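Local coordinates for colicin-D (Escherichia coli, PDB 5ZNM), which kills Escherichia coli and closely related bacteria by inhibiting protein synthesis, here present as its central domain and C-terminal tRNase domain, at residues A38-N43 and P230-V234; G288-Q294 and G363-S367. All coordinates share one frame. Residues are numbered along the deposited sequence.

Contact 1: residues A38-N43 and P230-V234; sequences ANSVMN and PVTPV
Met42 lays its side chain over Pro230 and the backbone that follows, at a helix–loop packing site in the central domain. Residues 38-42 are the last turn of helix 32-42, and Asn43 is the first residue to leave helical angles. Residues 230-234 form an extended loop with no regular structure. CA atoms pair Asn39 with Pro230 (5.6 Å), Met42 with Thr232 (6.7 Å) and Asn43 with Pro233 (7.1 Å). Met42 takes the m, t, m rotamer. This brings its CE to 3.5 Å from Pro230 CB and 3.3 Å from Val231 O. Ala38 CB meets Pro230 CG at 3.8 Å. Asn43 OD1 lies 3.7 Å from Pro233 CG. Thr232 OG1 is hydrogen-bonded to Asn51 and Asn212. Asn43 ND2 donates to Asn39 O (2.8 Å) across the helix end. Asn39 (chi1 m, chi2 -17°) satisfies a backbone NH of the irregular segment, which packs along the helix's last turn: Val231 N donates to Asn39 OD1 at 2.9 Å, nearly straight at 170°.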
ATOM      1  N   ALA A  38      -5.058  15.440 -20.703  1.00 24.67           N
ATOM      2  CA  ALA A  38      -5.185  14.171 -19.998  1.00 26.78           C
ATOM      3  C   ALA A  38      -6.039  14.329 -18.745  1.00 28.45           C
ATOM      4  O   ALA A  38      -6.882  13.470 -18.447  1.00 22.84           O
ATOM      5  CB  ALA A  38      -3.794  13.617 -19.666  1.00 18.60           C
ATOM      6  N   ASN A  39      -5.873  15.443 -18.030  1.00 21.09           N
ATOM      7  CA  ASN A  39      -6.648  15.644 -16.813  1.00 29.49           C
ATOM      8  C   ASN A  39      -8.117  15.914 -17.123  1.00 29.42           C
ATOM      9  O   ASN A  39      -8.996  15.420 -16.410  1.00 27.53           O
ATOM     10  CB  ASN A  39      -6.054  16.782 -15.986  1.00 23.45           C
ATOM     11  CG  ASN A  39      -4.795  16.369 -15.248  1.00 27.15           C
ATOM     12  OD1 ASN A  39      -4.504  15.177 -15.083  1.00 26.90           O
ATOM     13  ND2 ASN A  39      -4.036  17.358 -14.802  1.00 27.39           N
ATOM     14  N   SER A  40      -8.403  16.691 -18.175  1.00 26.55           N
ATOM     15  CA  SER A  40      -9.788  16.846 -18.637  1.00 25.04           C
ATOM     16  C   SER A  40     -10.452  15.495 -18.854  1.00 25.08           C
ATOM     17  O   SER A  40     -11.575  15.254 -18.395  1.00 26.83           O
ATOM     18  CB  SER A  40      -9.844  17.640 -19.949  1.00 33.06           C
ATOM     19  OG  SER A  40      -9.696  19.033 -19.754  1.00 44.31           O
ATOM     20  N   VAL A  41      -9.768  14.610 -19.578  1.00 22.37           N
ATOM     21  CA  VAL A  41     -10.373  13.356 -20.006  1.00 24.17           C
ATOM     22  C   VAL A  41     -10.596  12.419 -18.820  1.00 29.82           C
ATOM     23  O   VAL A  41     -11.602  11.701 -18.765  1.00 34.98           O
ATOM     24  CB  VAL A  41      -9.500  12.724 -21.106  1.00 31.12           C
ATOM     25  CG1 VAL A  41      -9.770  11.262 -21.245  1.00 39.12           C
ATOM     26  CG2 VAL A  41      -9.753  13.430 -22.430  1.00 30.84           C
ATOM     27  N   MET A  42      -9.684  12.415 -17.845  1.00 27.88           N
ATOM     28  CA  MET A  42      -9.863  11.530 -16.694  1.00 25.04           C
ATOM     29  C   MET A  42     -10.893  12.050 -15.702  1.00 26.34           C
ATOM     30  O   MET A  42     -11.362  11.284 -14.853  1.00 28.36           O
ATOM     31  CB  MET A  42      -8.543  11.310 -15.962  1.00 29.17           C
ATOM     32  CG  MET A  42      -7.597  10.372 -16.679  1.00 29.21           C
ATOM     33  SD  MET A  42      -6.188   9.961 -15.653  1.00 26.61           S
ATOM     34  CE  MET A  42      -5.461  11.585 -15.436  1.00 24.23           C
ATOM     35  N   ASN A  43     -11.254  13.325 -15.787  1.00 32.18           N
ATOM     36  CA  ASN A  43     -12.236  13.909 -14.887  1.00 39.30           C
ATOM     37  C   ASN A  43     -13.642  13.943 -15.476  1.00 40.91           C
ATOM     38  O   ASN A  43     -14.539  14.531 -14.864  1.00 52.32           O
ATOM     39  CB  ASN A  43     -11.792  15.309 -14.471  1.00 36.22           C
ATOM     40  CG  ASN A  43     -10.797  15.277 -13.338  1.00 41.58           C
ATOM     41  OD1 ASN A  43     -11.181  15.246 -12.168  1.00 46.90           O
ATOM     42  ND2 ASN A  43      -9.507  15.266 -13.672  1.00 31.31           N
ATOM     43  N   PRO A 230      -0.209  13.526 -15.752  1.00 15.69           N
ATOM     44  CA  PRO A 230      -1.643  13.417 -15.446  1.00 19.57           C
ATOM     45  C   PRO A 230      -1.824  12.939 -14.020  1.00 17.03           C
ATOM     46  O   PRO A 230      -1.035  12.148 -13.501  1.00 16.83           O
ATOM     47  CB  PRO A 230      -2.153  12.372 -16.449  1.00 20.24           C
ATOM     48  CG  PRO A 230      -1.068  12.244 -17.482  1.00 22.26           C
ATOM     49  CD  PRO A 230       0.205  12.531 -16.750  1.00 16.88           C
ATOM     50  N   VAL A 231      -2.882  13.420 -13.386  1.00 16.60           N
ATOM     51  CA  VAL A 231      -3.180  13.052 -12.006  1.00 16.79           C
ATOM     52  C   VAL A 231      -4.519  12.328 -12.013  1.00 22.29           C
ATOM     53  O   VAL A 231      -5.553  12.910 -12.366  1.00 24.37           O
ATOM     54  CB  VAL A 231      -3.179  14.269 -11.076  1.00 21.10           C
ATOM     55  CG1 VAL A 231      -3.698  13.886  -9.693  1.00 18.86           C
ATOM     56  CG2 VAL A 231      -1.735  14.790 -10.938  1.00 21.71           C
ATOM     57  N   THR A 232      -4.491  11.048 -11.688  1.00 20.93           N
ATOM     58  CA  THR A 232      -5.728  10.276 -11.604  1.00 24.17           C
ATOM     59  C   THR A 232      -6.527  10.709 -10.378  1.00 21.56           C
ATOM     60  O   THR A 232      -5.947  10.851  -9.289  1.00 18.41           O
ATOM     61  CB  THR A 232      -5.402   8.787 -11.524  1.00 21.06           C
ATOM     62  OG1 THR A 232      -4.589   8.421 -12.642  1.00 23.33           O
ATOM     63  CG2 THR A 232      -6.685   7.951 -11.528  1.00 26.06           C
ATOM     64  N   PRO A 233      -7.832  10.968 -10.509  1.00 22.02           N
ATOM     65  CA  PRO A 233      -8.625  11.329  -9.324  1.00 24.81           C
ATOM     66  C   PRO A 233      -8.568  10.211  -8.300  1.00 21.15           C
ATOM     67  O   PRO A 233      -8.688   9.036  -8.640  1.00 24.00           O
ATOM     68  CB  PRO A 233     -10.040  11.521  -9.886  1.00 26.35           C
ATOM     69  CG  PRO A 233      -9.796  11.918 -11.320  1.00 24.37           C
ATOM     70  CD  PRO A 233      -8.606  11.113 -11.753  1.00 19.67           C
ATOM     71  N   VAL A 234      -8.362  10.581  -7.049  1.00 20.22           N
ATOM     72  CA  VAL A 234      -8.136   9.620  -5.983  1.00 27.13           C
ATOM     73  C   VAL A 234      -9.446   9.386  -5.254  1.00 30.01           C
ATOM     74  O   VAL A 234     -10.262  10.303  -5.104  1.00 28.90           O
ATOM     75  CB  VAL A 234      -7.027  10.110  -5.035  1.00 33.68           C
ATOM     76  CG1 VAL A 234      -6.889   9.195  -3.828  1.00 32.20           C
ATOM     77  CG2 VAL A 234      -5.715  10.171  -5.801  1.00 32.75           C
TER

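Contact 2: residues G288-Q294 and G363-S367. With SO4 (sulfate ion), chain E.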
ATOM      1  N   GLY A 288     -25.316   0.390  -9.101  1.00 27.22           N
ATOM      2  CA  GLY A 288     -25.695   1.353  -8.092  1.00 28.62           C
ATOM      3  C   GLY A 288     -27.184   1.620  -8.155  1.00 33.52           C
ATOM      4  O   GLY A 288     -27.917   1.247  -7.233  1.00 32.92           O
ATOM      5  N   ARG A 289     -27.663   2.233  -9.244  1.00 21.72           N
ATOM      6  CA  ARG A 289     -29.104   2.426  -9.359  1.00 22.14           C
ATOM      7  C   ARG A 289     -29.823   1.088  -9.416  1.00 23.18           C
ATOM      8  O   ARG A 289     -30.862   0.904  -8.774  1.00 22.78           O
ATOM      9  CB  ARG A 289     -29.458   3.259 -10.588  1.00 24.12           C
ATOM     10  CG  ARG A 289     -30.996   3.340 -10.728  1.00 33.24           C
ATOM     11  CD  ARG A 289     -31.456   4.076 -11.968  1.00 37.71           C
ATOM     12  NE  ARG A 289     -30.913   5.424 -12.023  1.00 48.83           N
ATOM     13  CZ  ARG A 289     -31.058   6.243 -13.055  1.00 55.49           C
ATOM     14  NH1 ARG A 289     -31.739   5.861 -14.126  1.00 42.80           N
ATOM     15  NH2 ARG A 289     -30.521   7.454 -13.021  1.00 66.19           N
ATOM     16  N   PHE A 290     -29.254   0.128 -10.135  1.00 15.34           N
ATOM     17  CA  PHE A 290     -29.826  -1.196 -10.277  1.00 15.40           C
ATOM     18  C   PHE A 290     -28.898  -2.252  -9.702  1.00 20.72           C
ATOM     19  O   PHE A 290     -27.689  -2.056  -9.581  1.00 23.18           O
ATOM     20  CB  PHE A 290     -30.092  -1.525 -11.750  1.00 18.19           C
ATOM     21  CG  PHE A 290     -31.070  -0.596 -12.397  1.00 22.97           C
ATOM     22  CD1 PHE A 290     -32.429  -0.697 -12.120  1.00 19.85           C
ATOM     23  CD2 PHE A 290     -30.635   0.382 -13.270  1.00 22.83           C
ATOM     24  CE1 PHE A 290     -33.342   0.165 -12.708  1.00 18.96           C
ATOM     25  CE2 PHE A 290     -31.534   1.246 -13.866  1.00 19.36           C
ATOM     26  CZ  PHE A 290     -32.895   1.138 -13.586  1.00 18.25           C
ATOM     27  N   SER A 291     -29.494  -3.381  -9.349  1.00 21.17           N
ATOM     28  CA  SER A 291     -28.756  -4.604  -9.101  1.00 14.88           C
ATOM     29  C   SER A 291     -29.549  -5.730  -9.722  1.00 19.00           C
ATOM     30  O   SER A 291     -30.776  -5.668  -9.805  1.00 19.34           O
ATOM     31  CB  SER A 291     -28.549  -4.878  -7.602  1.00 19.33           C
ATOM     32  OG  SER A 291     -29.787  -5.174  -6.970  1.00 18.93           O
ATOM     33  N   ARG A 292     -28.842  -6.759 -10.163  1.00 19.07           N
ATOM     34  CA  ARG A 292     -29.537  -7.932 -10.667  1.00 16.60           C
ATOM     35  C   ARG A 292     -30.459  -8.508  -9.599  1.00 19.19           C
ATOM     36  O   ARG A 292     -31.560  -8.986  -9.905  1.00 19.89           O
ATOM     37  CB  ARG A 292     -28.525  -8.976 -11.120  1.00 22.31           C
ATOM     38  CG  ARG A 292     -29.151 -10.053 -11.951  1.00 35.46           C
ATOM     39  CD  ARG A 292     -28.177 -11.118 -12.398  1.00 49.08           C
ATOM     40  NE  ARG A 292     -28.875 -12.347 -12.729  1.00 63.43           N
ATOM     41  CZ  ARG A 292     -28.771 -13.000 -13.868  1.00 68.37           C
ATOM     42  NH1 ARG A 292     -27.963 -12.570 -14.824  1.00 68.11           N
ATOM     43  NH2 ARG A 292     -29.480 -14.107 -14.061  1.00 66.58           N
ATOM     44  N   LYS A 293     -30.017  -8.466  -8.340  1.00 17.12           N
ATOM     45  CA  LYS A 293     -30.824  -8.988  -7.240  1.00 20.96           C
ATOM     46  C   LYS A 293     -32.163  -8.258  -7.142  1.00 18.41           C
ATOM     47  O   LYS A 293     -33.220  -8.889  -7.048  1.00 20.18           O
ATOM     48  CB  LYS A 293     -30.023  -8.878  -5.935  1.00 19.43           C
ATOM     49  CG  LYS A 293     -30.794  -9.278  -4.695  1.00 33.89           C
ATOM     50  CD  LYS A 293     -30.380 -10.649  -4.193  1.00 45.14           C
ATOM     51  CE  LYS A 293     -31.134 -11.026  -2.918  1.00 51.56           C
ATOM     52  NZ  LYS A 293     -32.606 -11.191  -3.158  1.00 52.08           N
ATOM     53  N   GLN A 294     -32.146  -6.920  -7.200  1.00 18.39           N
ATOM     54  CA  GLN A 294     -33.398  -6.179  -7.077  1.00 19.61           C
ATOM     55  C   GLN A 294     -34.274  -6.332  -8.322  1.00 15.54           C
ATOM     56  O   GLN A 294     -35.499  -6.467  -8.210  1.00 14.69           O
ATOM     57  CB  GLN A 294     -33.122  -4.697  -6.791  1.00 17.56           C
ATOM     58  CG  GLN A 294     -34.363  -3.897  -6.302  1.00 16.44           C
ATOM     59  CD  GLN A 294     -34.790  -4.281  -4.889  1.00 18.88           C
ATOM     60  OE1 GLN A 294     -34.071  -4.988  -4.194  1.00 18.06           O
ATOM     61  NE2 GLN A 294     -35.966  -3.808  -4.457  1.00 19.17           N
ATOM     62  N   GLY A 363     -30.491   6.600  -4.143  1.00 27.80           N
ATOM     63  CA  GLY A 363     -30.482   6.465  -5.585  1.00 27.69           C
ATOM     64  C   GLY A 363     -30.773   5.073  -6.101  1.00 26.52           C
ATOM     65  O   GLY A 363     -30.778   4.878  -7.323  1.00 22.31           O
ATOM     66  N   GLU A 364     -31.013   4.102  -5.218  1.00 21.08           N
ATOM     67  CA  GLU A 364     -31.305   2.738  -5.640  1.00 20.08           C
ATOM     68  C   GLU A 364     -32.726   2.620  -6.160  1.00 19.76           C
ATOM     69  O   GLU A 364     -33.671   3.058  -5.497  1.00 22.90           O
ATOM     70  CB  GLU A 364     -31.144   1.762  -4.477  1.00 29.69           C
ATOM     71  CG  GLU A 364     -29.731   1.356  -4.136  1.00 42.31           C
ATOM     72  CD  GLU A 364     -29.724   0.353  -2.982  1.00 46.76           C
ATOM     73  OE1 GLU A 364     -30.705  -0.398  -2.854  1.00 42.89           O
ATOM     74  OE2 GLU A 364     -28.758   0.332  -2.207  1.00 52.20           O
ATOM     75  N   PHE A 365     -32.882   1.979  -7.315  1.00 21.67           N
ATOM     76  CA  PHE A 365     -34.208   1.557  -7.733  1.00 14.97           C
ATOM     77  C   PHE A 365     -34.809   0.619  -6.687  1.00 19.45           C
ATOM     78  O   PHE A 365     -34.177  -0.357  -6.273  1.00 13.72           O
ATOM     79  CB  PHE A 365     -34.134   0.870  -9.099  1.00 15.69           C
ATOM     80  CG  PHE A 365     -35.350   0.049  -9.432  1.00 15.61           C
ATOM     81  CD1 PHE A 365     -36.527   0.661  -9.849  1.00 16.10           C
ATOM     82  CD2 PHE A 365     -35.314  -1.331  -9.346  1.00 16.02           C
ATOM     83  CE1 PHE A 365     -37.645  -0.084 -10.157  1.00 15.82           C
ATOM     84  CE2 PHE A 365     -36.439  -2.092  -9.670  1.00 15.79           C
ATOM     85  CZ  PHE A 365     -37.604  -1.462 -10.074  1.00 14.94           C
ATOM     86  N   LEU A 366     -36.038   0.909  -6.262  1.00 18.61           N
ATOM     87  CA  LEU A 366     -36.736   0.030  -5.328  1.00 18.80           C
ATOM     88  C   LEU A 366     -37.766  -0.851  -6.025  1.00 17.60           C
ATOM     89  O   LEU A 366     -37.698  -2.080  -5.939  1.00 15.46           O
ATOM     90  CB  LEU A 366     -37.405   0.858  -4.227  1.00 22.18           C
ATOM     91  CG  LEU A 366     -38.249   0.002  -3.272  1.00 23.92           C
ATOM     92  CD1 LEU A 366     -37.383  -0.984  -2.490  1.00 26.05           C
ATOM     93  CD2 LEU A 366     -39.074   0.881  -2.356  1.00 22.49           C
ATOM     94  N   SER A 367     -38.729  -0.243  -6.712  1.00 14.61           N
ATOM     95  CA  SER A 367     -39.815  -0.990  -7.332  1.00 15.47           C
ATOM     96  C   SER A 367     -40.552  -0.051  -8.280  1.00 17.57           C
ATOM     97  O   SER A 367     -40.250   1.143  -8.360  1.00 15.41           O
ATOM     98  CB  SER A 367     -40.780  -1.558  -6.277  1.00 15.72           C
ATOM     99  OG  SER A 367     -41.626  -2.516  -6.873  1.00 19.68           O
TER
HETATM  100  S   SO4 E 703     -37.587  -4.944  -0.770  1.00 48.94           S
HETATM  101  O1  SO4 E 703     -36.743  -4.420  -1.837  1.00 33.19           O
HETATM  102  O2  SO4 E 703     -37.424  -4.066   0.390  1.00 57.03           O
HETATM  103  O3  SO4 E 703     -38.986  -4.977  -1.204  1.00 39.02           O
HETATM  104  O4  SO4 E 703     -37.176  -6.299  -0.406  1.00 48.47           O
HETATM  105  O   HOH W   1     -31.844  -1.396  -7.517  1.00 20.15           O
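A single side-chain amide, that of Gln294, serves both a strand and a bound ion. Its NE2 donates to Leu366 O (2.9 Å) and to O1 of the sulfate (2.8 Å). The sulfate probably comes from the crystallisation liquor and is also held by Lys297 and Lys298. Gln294 sits in the first turn of helix 292-297. Ser291 is the N-cap, and its OG accepts from Gln294 N at 2.9 Å. The partner is strand 365-370, an outermost strand of the four-stranded antiparallel sheet in the tRNase domain. So the contact joins the start of a short helix, and the loop before it, to the sheet edge. Near the start of 288-294, Phe365 N, at the first residue of the strand, donates to Arg289 O (2.7 Å). Water 1 bridges Arg289 O and Phe365 O, at 2.8 Å from each. The Phe290 and Phe365 rings pack obliquely, with centroids 5.6 Å apart and planes at 43°. Helix 314-329 lines this pair: Arg321 and Glu325 touch Phe290, while Ile324 touches Phe365. Glu325 also forms a salt bridge with Arg289.

How the contacts relate
Contact 1 belongs to the central domain. In contact 2, 363-367 belongs to the tRNase domain, and 288-294 runs into it, probably where the chain passes over from the central domain. Their centres are 29 Å apart and their nearest atoms about 18 Å, so they do not touch. They follow one another along the chain: contact 1 closes at 230-234 before contact 2 opens at 288-294. The span between them includes strands 262-267 and 274-281 of the five-stranded antiparallel sheet of the central domain. Gly288 N is hydrogen-bonded to Asn159 OD1 on strand 153-160, which probably ties the entry to the tRNase domain back to the central domain. The sulfate belongs to contact 2 alone.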